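Local atomic coordinates of aromatic-amino-acid aminotransferase (Burkholderia pseudomallei, PDB entry 4F4E), a protein that probably transfers amino groups between aromatic amino acids such as tyrosine and 2-oxoglutarate, working as a homodimer with pyridoxal 5'-phosphate bound covalently as cofactor. Residues G133-R138 with D161-E166; A144-S149 with I197-A202; Q238-S243 with G335-R340; D339-M344 with I398-L403. All coordinates share one frame; numbering follows the deposited sequence.

Contact 1. Residues G133-R138 with D161-E166; sequences GADFLR and DMAGFE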
loop_
_atom_site.group_PDB
_atom_site.type_symbol
_atom_site.label_atom_id
_atom_site.label_comp_id
_atom_site.label_asym_id
_atom_site.label_seq_id
_atom_site.Cartn_x
_atom_site.Cartn_y
_atom_site.Cartn_z
ATOM N N GLY A 133 5.153 11.027 2.560
ATOM C CA GLY A 133 5.633 12.317 2.954
ATOM C C GLY A 133 7.004 12.229 3.621
ATOM O O GLY A 133 7.903 13.022 3.304
ATOM N N ALA A 134 7.138 11.290 4.560
ATOM C CA ALA A 134 8.374 11.066 5.317
ATOM C C ALA A 134 9.508 10.717 4.341
ATOM O O ALA A 134 10.603 11.292 4.391
ATOM C CB ALA A 134 8.190 9.946 6.362
ATOM N N ASP A 135 9.229 9.798 3.422
ATOM C CA ASP A 135 10.277 9.385 2.515
ATOM C C ASP A 135 10.695 10.552 1.611
ATOM O O ASP A 135 11.893 10.720 1.365
ATOM C CB ASP A 135 9.907 8.198 1.629
ATOM C CG ASP A 135 9.818 6.860 2.389
ATOM O OD1 ASP A 135 10.296 6.757 3.550
ATOM O OD2 ASP A 135 9.251 5.926 1.758
ATOM N N PHE A 136 9.753 11.335 1.122
ATOM C CA PHE A 136 10.091 12.503 0.315
ATOM C C PHE A 136 10.860 13.526 1.157
ATOM O O PHE A 136 11.869 14.084 0.703
ATOM C CB PHE A 136 8.813 13.124 -0.253
ATOM C CG PHE A 136 9.017 14.401 -1.009
ATOM C CD1 PHE A 136 9.898 14.480 -2.083
ATOM C CD2 PHE A 136 8.292 15.533 -0.670
ATOM C CE1 PHE A 136 10.066 15.666 -2.789
ATOM C CE2 PHE A 136 8.442 16.717 -1.384
ATOM C CZ PHE A 136 9.331 16.788 -2.435
ATOM N N LEU A 137 10.387 13.776 2.378
ATOM C CA LEU A 137 11.102 14.706 3.269
ATOM C C LEU A 137 12.559 14.301 3.497
ATOM O O LEU A 137 13.441 15.153 3.546
ATOM C CB LEU A 137 10.345 14.895 4.580
ATOM C CG LEU A 137 9.229 15.960 4.489
ATOM C CD1 LEU A 137 8.181 15.763 5.560
ATOM C CD2 LEU A 137 9.809 17.413 4.535
ATOM N N ARG A 138 12.801 13.000 3.604
ATOM C CA ARG A 138 14.126 12.479 3.814
ATOM C C ARG A 138 15.061 12.814 2.655
ATOM O O ARG A 138 16.211 13.141 2.872
ATOM C CB ARG A 138 14.058 10.990 4.088
ATOM C CG ARG A 138 15.389 10.263 4.180
ATOM C CD ARG A 138 15.954 10.275 5.567
ATOM N NE ARG A 138 17.031 9.275 5.649
ATOM C CZ ARG A 138 17.977 9.272 6.579
ATOM N NH1 ARG A 138 18.002 10.214 7.524
ATOM N NH2 ARG A 138 18.896 8.317 6.563
ATOM N N ASP A 161 11.031 7.203 12.572
ATOM C CA ASP A 161 12.309 6.590 12.860
ATOM C C ASP A 161 12.706 5.594 11.751
ATOM O O ASP A 161 13.849 5.592 11.303
ATOM C CB ASP A 161 12.269 5.916 14.218
ATOM C CG ASP A 161 13.572 5.308 14.591
ATOM O OD1 ASP A 161 14.437 6.042 15.088
ATOM O OD2 ASP A 161 13.692 4.101 14.390
ATOM N N MET A 162 11.774 4.756 11.318
ATOM C CA MET A 162 12.038 3.834 10.188
ATOM C C MET A 162 12.321 4.546 8.883
ATOM O O MET A 162 13.049 4.029 8.017
ATOM C CB MET A 162 10.860 2.884 10.004
ATOM C CG MET A 162 11.054 1.859 8.908
ATOM S SD MET A 162 12.349 0.626 9.289
ATOM C CE MET A 162 12.016 0.240 10.992
ATOM N N ALA A 163 11.748 5.729 8.701
ATOM C CA ALA A 163 12.015 6.521 7.500
ATOM C C ALA A 163 13.413 7.219 7.564
ATOM O O ALA A 163 13.816 7.854 6.600
ATOM C CB ALA A 163 10.897 7.538 7.274
ATOM N N GLY A 164 14.107 7.103 8.685
ATOM C CA GLY A 164 15.486 7.608 8.832
ATOM C C GLY A 164 15.688 8.800 9.753
ATOM O O GLY A 164 16.821 9.287 9.888
ATOM N N PHE A 165 14.637 9.284 10.385
ATOM C CA PHE A 165 14.688 10.526 11.181
ATOM C C PHE A 165 14.888 10.278 12.667
ATOM O O PHE A 165 14.372 9.334 13.230
ATOM C CB PHE A 165 13.352 11.290 11.037
ATOM C CG PHE A 165 13.050 11.762 9.639
ATOM C CD1 PHE A 165 13.612 12.935 9.172
ATOM C CD2 PHE A 165 12.170 11.071 8.820
ATOM C CE1 PHE A 165 13.350 13.413 7.891
ATOM C CE2 PHE A 165 11.896 11.529 7.535
ATOM C CZ PHE A 165 12.489 12.708 7.074
ATOM N N GLU A 166 15.618 11.166 13.337
ATOM C CA GLU A 166 15.616 11.203 14.790
ATOM C C GLU A 166 14.308 11.871 15.212
ATOM O O GLU A 166 13.956 12.926 14.678
ATOM C CB GLU A 166 16.818 12.027 15.287
ATOM C CG GLU A 166 16.824 12.259 16.792
ATOM C CD GLU A 166 17.925 13.206 17.258
ATOM O OE1 GLU A 166 18.885 13.418 16.486
ATOM O OE2 GLU A 166 17.784 13.737 18.399
HETATM O O HOH W 1 12.869 7.239 4.057
#
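Phe165 and Ala163 pack against helix 125-140 at a Schellman motif. The motif ends helix 154-162, with Gly164 at positive phi (111°). The tight part lies around the Phe165 ring. Its rim atom CE2 sits 3.4 Å from Ala134 O, which lies in the ring plane. Its CZ reaches the helix backbone, 3.5 Å from Arg138 N, and also touches Leu137 CB. Arg138 CD lies over one face of the ring. Beside the ring, the methyls Ala134 CB and Ala163 CB meet at 3.7 Å. On the inner side, Leu137 and Phe165 both touch Ile197 of strand 197-201, so the ring is wedged between helix and sheet.

The other side is looser and partly open. There a water donates to both Asp135 OD1 and Ala163 O, bridging the two segments. Asp135 also forms a salt bridge with Lys131, one helical turn earlier. The Arg138 chain starts with CG anti to the backbone N (chi1 173°), bends at chi2, and runs out across the Schellman turn. Its guanidinium lies flat over Gly164, with Gly164 CA 3.7 Å above the plane. Arg138 NH1 comes within 2.8 Å of Gly164 O, but the angle is too poor for a hydrogen bond.

Contact 2. Residues A144-S149 with I197-A202; sequences AKVAIS and IVVLHA. With EDO (1,2-ethanediol), chain C.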
loop_
_atom_site.group_PDB
_atom_site.type_symbol
_atom_site.label_atom_id
_atom_site.label_comp_id
_atom_site.label_asym_id
_atom_site.label_seq_id
_atom_site.Cartn_x
_atom_site.Cartn_y
_atom_site.Cartn_z
ATOM N N ALA A 144 17.138 16.711 8.998
ATOM C CA ALA A 144 16.026 17.264 9.797
ATOM C C ALA A 144 15.577 16.302 10.892
ATOM O O ALA A 144 15.583 15.113 10.691
ATOM C CB ALA A 144 14.834 17.627 8.890
ATOM N N LYS A 145 15.186 16.822 12.064
ATOM C CA LYS A 145 14.579 16.007 13.081
ATOM C C LYS A 145 13.058 16.122 12.937
ATOM O O LYS A 145 12.559 17.054 12.315
ATOM C CB LYS A 145 15.037 16.432 14.464
ATOM C CG LYS A 145 16.563 16.281 14.652
ATOM C CD LYS A 145 16.989 16.772 16.008
ATOM C CE LYS A 145 18.508 16.741 16.089
ATOM N NZ LYS A 145 18.932 17.781 17.047
ATOM N N VAL A 146 12.358 15.176 13.538
ATOM C CA VAL A 146 10.915 15.161 13.580
ATOM C C VAL A 146 10.457 15.290 15.006
ATOM O O VAL A 146 10.949 14.559 15.888
ATOM C CB VAL A 146 10.386 13.848 13.009
ATOM C CG1 VAL A 146 8.869 13.766 13.186
ATOM C CG2 VAL A 146 10.787 13.741 11.569
ATOM N N ALA A 147 9.504 16.186 15.249
ATOM C CA ALA A 147 8.958 16.433 16.577
ATOM C C ALA A 147 7.513 16.004 16.599
ATOM O O ALA A 147 6.743 16.433 15.760
ATOM C CB ALA A 147 9.064 17.906 16.941
ATOM N N ILE A 148 7.182 15.178 17.593
ATOM C CA ILE A 148 5.844 14.658 17.813
ATOM C C ILE A 148 5.300 15.077 19.167
ATOM O O ILE A 148 6.066 15.450 20.062
ATOM C CB ILE A 148 5.800 13.114 17.649
ATOM C CG1 ILE A 148 6.665 12.391 18.689
ATOM C CG2 ILE A 148 6.225 12.769 16.253
ATOM C CD1 ILE A 148 6.399 10.885 18.769
ATOM N N SER A 149 3.981 14.964 19.362
ATOM C CA SER A 149 3.426 15.324 20.669
ATOM C C SER A 149 3.821 14.324 21.737
ATOM O O SER A 149 3.947 13.120 21.462
ATOM C CB SER A 149 1.910 15.493 20.612
ATOM O OG SER A 149 1.211 14.307 20.220
ATOM N N ILE A 197 10.589 19.008 11.346
ATOM C CA ILE A 197 9.297 18.580 10.883
ATOM C C ILE A 197 8.446 18.388 12.128
ATOM O O ILE A 197 8.746 17.549 12.973
ATOM C CB ILE A 197 9.403 17.263 10.115
ATOM C CG1 ILE A 197 10.305 17.392 8.875
ATOM C CG2 ILE A 197 8.018 16.697 9.826
ATOM C CD1 ILE A 197 11.024 16.098 8.532
ATOM N N VAL A 198 7.351 19.144 12.234
ATOM C CA VAL A 198 6.521 19.114 13.419
ATOM C C VAL A 198 5.184 18.415 13.106
ATOM O O VAL A 198 4.409 18.923 12.332
ATOM C CB VAL A 198 6.258 20.540 13.957
ATOM C CG1 VAL A 198 5.507 20.435 15.291
ATOM C CG2 VAL A 198 7.581 21.336 14.169
ATOM N N VAL A 199 4.955 17.251 13.700
ATOM C CA VAL A 199 3.765 16.435 13.429
ATOM C C VAL A 199 2.672 16.898 14.384
ATOM O O VAL A 199 2.820 16.798 15.589
ATOM C CB VAL A 199 4.046 14.943 13.603
ATOM C CG1 VAL A 199 2.795 14.105 13.359
ATOM C CG2 VAL A 199 5.221 14.518 12.734
ATOM N N LEU A 200 1.612 17.452 13.820
ATOM C CA LEU A 200 0.553 18.132 14.534
ATOM C C LEU A 200 -0.783 17.457 14.227
ATOM O O LEU A 200 -1.188 17.360 13.049
ATOM C CB LEU A 200 0.498 19.597 14.064
ATOM C CG LEU A 200 1.725 20.445 14.427
ATOM C CD1 LEU A 200 1.877 21.704 13.530
ATOM C CD2 LEU A 200 1.632 20.837 15.907
ATOM N N HIS A 201 -1.455 16.978 15.281
ATOM C CA HIS A 201 -2.815 16.481 15.129
ATOM C C HIS A 201 -3.765 17.616 14.856
ATOM O O HIS A 201 -3.842 18.599 15.621
ATOM C CB HIS A 201 -3.259 15.749 16.391
ATOM C CG HIS A 201 -2.389 14.570 16.780
ATOM N ND1 HIS A 201 -2.890 13.318 16.885
ATOM C CD2 HIS A 201 -1.044 14.498 17.160
ATOM C CE1 HIS A 201 -1.905 12.473 17.300
ATOM N NE2 HIS A 201 -0.773 13.203 17.490
ATOM N N ALA A 202 -4.601 17.480 13.831
ATOM C CA ALA A 202 -5.476 18.581 13.473
ATOM C C ALA A 202 -6.544 18.797 14.526
ATOM O O ALA A 202 -7.008 19.916 14.721
ATOM C CB ALA A 202 -6.137 18.365 12.098
HETATM C C1 EDO C . -0.763 18.509 18.831
HETATM O O1 EDO C . -0.367 17.722 17.734
HETATM C C2 EDO C . -1.925 19.462 18.515
HETATM O O2 EDO C . -3.107 18.754 18.264
HETATM O O HOH W 2 2.456 14.228 16.988
#
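Ala144 meets the second strand through its methyl, with CB 4.1 Å from Ile197 CD1. Lys145 contributes its backbone: Lys145 O accepts the N-H of Ile197 at 2.9 Å, the first rung of the ladder. Val146 pairs with Ile197. Its CG2 packs on Ile197 CD1, and its CG1, anti to the backbone N (chi1 174°), reaches forward to Val199 CG2 at 3.8 Å. Phe160 of helix 154-162 covers this face.

Ala147 pairs with Val198 and makes two bonds. Ala147 N gives to Ile197 O at 2.8 Å, and Ala147 O receives Val199 N at 2.8 Å. The N-H of Val199 points almost straight at the oxygen (172°). Ile148 lays CG2 alongside Val199 CG2. Here the strands begin to separate. At Ser149 a water takes over, accepting from Ser149 N and donating to Val199 O. Ser149 OG bonds to Pro151 O and His205, while His201 NE2 bonds to Ser152 OG. A 1,2-ethanediol, probably from the crystallisation liquor, accepts from His201 N through O1 and donates to His201 O through O2.

The strands run parallel, 22° apart, as neighbours in the mixed central sheet of the large domain of this aminotransferase family.

Contact 3. Residues Q238-S243 with G335-R340; sequences QGFGES and GEMRDR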
loop_
_atom_site.group_PDB
_atom_site.type_symbol
_atom_site.label_atom_id
_atom_site.label_comp_id
_atom_site.label_asym_id
_atom_site.label_seq_id
_atom_site.Cartn_x
_atom_site.Cartn_y
_atom_site.Cartn_z
ATOM N N GLN A 238 -11.508 14.043 10.751
ATOM C CA GLN A 238 -12.285 15.165 10.279
ATOM C C GLN A 238 -13.753 14.784 10.345
ATOM O O GLN A 238 -14.181 13.877 9.660
ATOM C CB GLN A 238 -11.923 15.571 8.848
ATOM C CG GLN A 238 -12.622 16.849 8.408
ATOM C CD GLN A 238 -12.201 17.312 7.019
ATOM O OE1 GLN A 238 -11.430 16.615 6.307
ATOM N NE2 GLN A 238 -12.697 18.449 6.624
ATOM N N GLY A 239 -14.497 15.490 11.187
ATOM C CA GLY A 239 -15.913 15.202 11.438
ATOM C C GLY A 239 -16.232 14.670 12.819
ATOM O O GLY A 239 -17.406 14.639 13.206
ATOM N N PHE A 240 -15.217 14.230 13.564
ATOM C CA PHE A 240 -15.477 13.701 14.919
ATOM C C PHE A 240 -15.402 14.740 16.050
ATOM O O PHE A 240 -15.680 14.400 17.221
ATOM C CB PHE A 240 -14.551 12.533 15.238
ATOM C CG PHE A 240 -14.891 11.287 14.483
ATOM C CD1 PHE A 240 -15.867 10.439 14.950
ATOM C CD2 PHE A 240 -14.267 10.985 13.295
ATOM C CE1 PHE A 240 -16.185 9.263 14.261
ATOM C CE2 PHE A 240 -14.568 9.828 12.627
ATOM C CZ PHE A 240 -15.538 8.976 13.103
ATOM N N GLY A 241 -14.929 15.935 15.738
ATOM C CA GLY A 241 -14.676 16.940 16.766
ATOM C C GLY A 241 -15.859 17.887 16.882
ATOM O O GLY A 241 -16.716 17.744 17.765
ATOM N N GLU A 242 -15.922 18.855 15.990
ATOM C CA GLU A 242 -17.066 19.762 15.979
ATOM C C GLU A 242 -17.954 19.585 14.748
ATOM O O GLU A 242 -19.194 19.499 14.846
ATOM C CB GLU A 242 -16.573 21.204 16.066
ATOM C CG GLU A 242 -17.682 22.241 15.978
ATOM C CD GLU A 242 -18.625 22.211 17.181
ATOM O OE1 GLU A 242 -18.277 21.679 18.289
ATOM O OE2 GLU A 242 -19.738 22.770 17.020
ATOM N N SER A 243 -17.337 19.620 13.581
ATOM C CA SER A 243 -18.042 19.450 12.319
ATOM C C SER A 243 -17.005 19.165 11.265
ATOM O O SER A 243 -15.829 19.401 11.474
ATOM C CB SER A 243 -18.810 20.716 11.932
ATOM O OG SER A 243 -17.909 21.814 11.717
ATOM N N GLY A 335 -22.150 12.602 11.611
ATOM C CA GLY A 335 -22.649 13.457 12.690
ATOM C C GLY A 335 -23.281 12.679 13.832
ATOM O O GLY A 335 -23.124 13.037 15.005
ATOM N N GLU A 336 -23.988 11.598 13.487
ATOM C CA GLU A 336 -24.585 10.706 14.504
ATOM C C GLU A 336 -23.463 10.013 15.316
ATOM O O GLU A 336 -23.572 9.874 16.530
ATOM C CB GLU A 336 -25.508 9.682 13.845
ATOM C CG GLU A 336 -26.734 10.339 13.240
ATOM C CD GLU A 336 -27.510 9.412 12.342
ATOM O OE1 GLU A 336 -26.986 8.327 11.992
ATOM O OE2 GLU A 336 -28.617 9.783 11.926
ATOM N N MET A 337 -22.387 9.648 14.651
ATOM C CA MET A 337 -21.247 9.058 15.334
ATOM C C MET A 337 -20.542 10.073 16.261
ATOM O O MET A 337 -20.274 9.760 17.442
ATOM C CB MET A 337 -20.279 8.436 14.323
ATOM C CG MET A 337 -20.908 7.326 13.509
ATOM S SD MET A 337 -19.949 6.940 12.045
ATOM C CE MET A 337 -18.491 6.295 12.725
ATOM N N ARG A 338 -20.284 11.280 15.745
ATOM C CA ARG A 338 -19.789 12.382 16.568
ATOM C C ARG A 338 -20.671 12.561 17.803
ATOM O O ARG A 338 -20.188 12.637 18.926
ATOM C CB ARG A 338 -19.748 13.687 15.773
ATOM C CG ARG A 338 -19.244 14.882 16.547
ATOM C CD ARG A 338 -19.134 16.112 15.655
ATOM N NE ARG A 338 -20.402 16.533 15.060
ATOM C CZ ARG A 338 -20.725 16.443 13.750
ATOM N NH1 ARG A 338 -19.922 15.897 12.803
ATOM N NH2 ARG A 338 -21.880 16.945 13.372
ATOM N N ASP A 339 -21.971 12.642 17.582
ATOM C CA ASP A 339 -22.890 12.947 18.677
ATOM C C ASP A 339 -23.006 11.790 19.665
ATOM O O ASP A 339 -23.232 12.031 20.862
ATOM C CB ASP A 339 -24.258 13.302 18.115
ATOM C CG ASP A 339 -24.301 14.711 17.441
ATOM O OD1 ASP A 339 -23.416 15.580 17.592
ATOM O OD2 ASP A 339 -25.301 14.921 16.786
ATOM N N ARG A 340 -22.897 10.542 19.198
ATOM C CA ARG A 340 -22.985 9.406 20.137
ATOM C C ARG A 340 -21.792 9.419 21.074
ATOM O O ARG A 340 -21.945 9.217 22.262
ATOM C CB ARG A 340 -23.087 8.041 19.467
ATOM C CG ARG A 340 -23.537 6.991 20.474
ATOM C CD ARG A 340 -23.135 5.602 20.069
ATOM N NE ARG A 340 -21.695 5.419 20.110
ATOM C CZ ARG A 340 -21.091 4.350 19.626
ATOM N NH1 ARG A 340 -21.822 3.378 19.053
ATOM N NH2 ARG A 340 -19.778 4.255 19.717
HETATM O O HOH W 3 -17.274 13.237 19.080
#
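Gly239 O receives Arg338 NH1 at 2.8 Å, in a nearly straight bond with 168° at the hydrogen. The oxygen lies in the guanidinium plane, while the donor is tilted 15° from the carbonyl plane. The aliphatic part of Arg338 is packed by the same loop. CD lies 3.3 Å from Gly239 O, and CG touches Phe240 O. The chain leaves the helix extended, with CG anti to the backbone N, then turns at chi3 (61°). That bend lays the guanidinium between loop and helix. Glu242 O lies over one face, 3.2 Å from NE, at an angle too poor for a hydrogen bond. Gly335 CA covers the opposite face, one turn earlier on the helix.

A water adds a second polar link, donating to both Phe240 O and Arg338 O. The Phe240 ring supplies the apolar part. Its edge meets Met337 CE, 4.0 Å from CZ, while Leu334 and Ile341 of the same helix also touch it. Asp247, further along the chain, accepts hydrogen bonds from the N-H groups of Gly239, Gly241 and Glu242 and so holds the loop's shape.

The loop follows strand 230-235 and here meets the long helix 324-354. Two carbonyl oxygens, Gly239 O and Glu242 O, meet the guanidinium. Their partial negative charges probably stabilise its positive charge, although the loop gives it one clear hydrogen bond, to Gly239 O.

Contact 4. Residues D339-M344 with I398-L403; sequences DRIRAM and ICVAAL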
loop_
_atom_site.group_PDB
_atom_site.type_symbol
_atom_site.label_atom_id
_atom_site.label_comp_id
_atom_site.label_asym_id
_atom_site.label_seq_id
_atom_site.Cartn_x
_atom_site.Cartn_y
_atom_site.Cartn_z
ATOM N N ASP A 339 -21.971 12.642 17.582
ATOM C CA ASP A 339 -22.890 12.947 18.677
ATOM C C ASP A 339 -23.006 11.790 19.665
ATOM O O ASP A 339 -23.232 12.031 20.862
ATOM C CB ASP A 339 -24.258 13.302 18.115
ATOM C CG ASP A 339 -24.301 14.711 17.441
ATOM O OD1 ASP A 339 -23.416 15.580 17.592
ATOM O OD2 ASP A 339 -25.301 14.921 16.786
ATOM N N ARG A 340 -22.897 10.542 19.198
ATOM C CA ARG A 340 -22.985 9.406 20.137
ATOM C C ARG A 340 -21.792 9.419 21.074
ATOM O O ARG A 340 -21.945 9.217 22.262
ATOM C CB ARG A 340 -23.087 8.041 19.467
ATOM C CG ARG A 340 -23.537 6.991 20.474
ATOM C CD ARG A 340 -23.135 5.602 20.069
ATOM N NE ARG A 340 -21.695 5.419 20.110
ATOM C CZ ARG A 340 -21.091 4.350 19.626
ATOM N NH1 ARG A 340 -21.822 3.378 19.053
ATOM N NH2 ARG A 340 -19.778 4.255 19.717
ATOM N N ILE A 341 -20.606 9.705 20.552
ATOM C CA ILE A 341 -19.430 9.828 21.403
ATOM C C ILE A 341 -19.623 10.883 22.477
ATOM O O ILE A 341 -19.277 10.668 23.627
ATOM C CB ILE A 341 -18.134 10.095 20.587
ATOM C CG1 ILE A 341 -17.789 8.901 19.685
ATOM C CG2 ILE A 341 -16.972 10.449 21.533
ATOM C CD1 ILE A 341 -16.719 9.277 18.619
ATOM N N ARG A 342 -20.149 12.034 22.092
ATOM C CA ARG A 342 -20.421 13.123 23.031
ATOM C C ARG A 342 -21.426 12.680 24.103
ATOM O O ARG A 342 -21.300 13.057 25.269
ATOM C CB ARG A 342 -20.992 14.320 22.282
ATOM C CG ARG A 342 -20.022 15.060 21.382
ATOM C CD ARG A 342 -20.691 16.267 20.746
ATOM N NE ARG A 342 -19.772 17.083 19.946
ATOM C CZ ARG A 342 -20.130 18.199 19.314
ATOM N NH1 ARG A 342 -21.393 18.644 19.357
ATOM N NH2 ARG A 342 -19.227 18.905 18.664
ATOM N N ALA A 343 -22.425 11.913 23.691
ATOM C CA ALA A 343 -23.461 11.443 24.633
ATOM C C ALA A 343 -22.807 10.500 25.674
ATOM O O ALA A 343 -23.163 10.508 26.879
ATOM C CB ALA A 343 -24.552 10.688 23.888
ATOM N N MET A 344 -21.855 9.704 25.207
ATOM C CA MET A 344 -21.174 8.736 26.089
ATOM C C MET A 344 -20.248 9.476 27.028
ATOM O O MET A 344 -20.189 9.153 28.229
ATOM C CB MET A 344 -20.423 7.660 25.288
ATOM C CG MET A 344 -21.296 6.701 24.503
ATOM S SD MET A 344 -22.447 5.774 25.536
ATOM C CE MET A 344 -23.915 6.787 25.441
ATOM N N ILE A 398 -8.715 5.283 27.380
ATOM C CA ILE A 398 -9.982 4.570 27.068
ATOM C C ILE A 398 -10.497 5.066 25.692
ATOM O O ILE A 398 -10.321 6.240 25.336
ATOM C CB ILE A 398 -11.053 4.726 28.177
ATOM C CG1 ILE A 398 -11.454 6.190 28.421
ATOM C CG2 ILE A 398 -10.551 4.087 29.488
ATOM C CD1 ILE A 398 -12.715 6.335 29.286
ATOM N N CYS A 399 -11.074 4.136 24.933
ATOM C CA CYS A 399 -11.788 4.426 23.725
ATOM C C CYS A 399 -13.252 4.684 24.077
ATOM O O CYS A 399 -14.010 3.755 24.370
ATOM C CB CYS A 399 -11.667 3.264 22.757
ATOM S SG CYS A 399 -12.378 3.634 21.142
ATOM N N VAL A 400 -13.589 5.962 24.165
ATOM C CA VAL A 400 -14.920 6.392 24.451
ATOM C C VAL A 400 -15.875 6.000 23.330
ATOM O O VAL A 400 -17.046 5.810 23.562
ATOM C CB VAL A 400 -14.922 7.908 24.749
ATOM C CG1 VAL A 400 -16.325 8.435 24.853
ATOM C CG2 VAL A 400 -14.195 8.149 26.060
ATOM N N ALA A 401 -15.331 5.820 22.118
ATOM C CA ALA A 401 -16.062 5.271 20.962
ATOM C C ALA A 401 -16.445 3.800 21.086
ATOM O O ALA A 401 -17.182 3.276 20.216
ATOM C CB ALA A 401 -15.271 5.521 19.656
ATOM N N ALA A 402 -15.928 3.111 22.110
ATOM C CA ALA A 402 -16.327 1.743 22.444
ATOM C C ALA A 402 -17.366 1.644 23.591
ATOM O O ALA A 402 -17.834 0.570 23.952
ATOM C CB ALA A 402 -15.080 0.902 22.754
ATOM N N LEU A 403 -17.813 2.789 24.046
ATOM C CA LEU A 403 -18.891 2.879 25.043
ATOM C C LEU A 403 -20.203 3.027 24.270
ATOM O O LEU A 403 -20.244 3.672 23.227
ATOM C CB LEU A 403 -18.700 4.113 25.929
ATOM C CG LEU A 403 -17.472 4.139 26.838
ATOM C CD1 LEU A 403 -17.371 5.497 27.549
ATOM C CD2 LEU A 403 -17.568 3.008 27.833
HETATM O O HOH W 4 -19.318 5.977 21.769
#
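The 3-10 turn 400-402, which follows strand 397-399, packs against helix 324-354 through Val400 and Ala401. Ile341 of the helix meets both: its CG2 lies 3.9 Å from Val400 CG1, and its CD1 touches Ala401 CB. In the conformer described here, Val400 CG1 also touches Ile341 O and, one turn on, Met344 CB. The Met344 chain folds at chi2 and chi3 and lies against Leu403. Its CG is 3.5 Å from Leu403 O and 3.9 Å from Leu403 CB.

The polar side is built around Arg340. Its NH2, in the conformer described, gives a hydrogen bond to a water 2.7 Å away. That water donates to Val400 O and Leu403 O, so it links the arginine to the first residue of the turn and to the residue just after it. Arg340 NH2 is also 2.8 Å from Ala401 O, which lies at the guanidinium edge. Leu403 O sits above one face of the group, 3.4 Å from its plane. Arg340 NH1 is held by Thr60 O.

Farther out, helix 408-419 closes over the contact, with Leu408 on Met344 and Val411 on Leu403. Strand 397-399 pairs antiparallel with strand 371-373.

Overall arrangement
Contacts 1 and 2 form one neighbourhood, with centres about 12 Å apart. Phe165 packs on Val146, and Glu166 O lies 3.0 Å from Val146 N, a probable hydrogen bond. Contacts 3 and 4 form another, with centres about 10 Å apart, and share helix 324-354. Arg342 joins them: its NH2 makes a salt bridge with Glu242 OE1 at 3.0 Å and a probable hydrogen bond to Gly241 O. The two pairs lie on opposite sides of the chain's centre. Contacts 1 and 4 are farthest apart, about 34 Å between centres, whereas contacts 2 and 3 come within about 7 Å at their nearest atoms. None of the four contains Lys269, which carries the covalently bound pyridoxal phosphate.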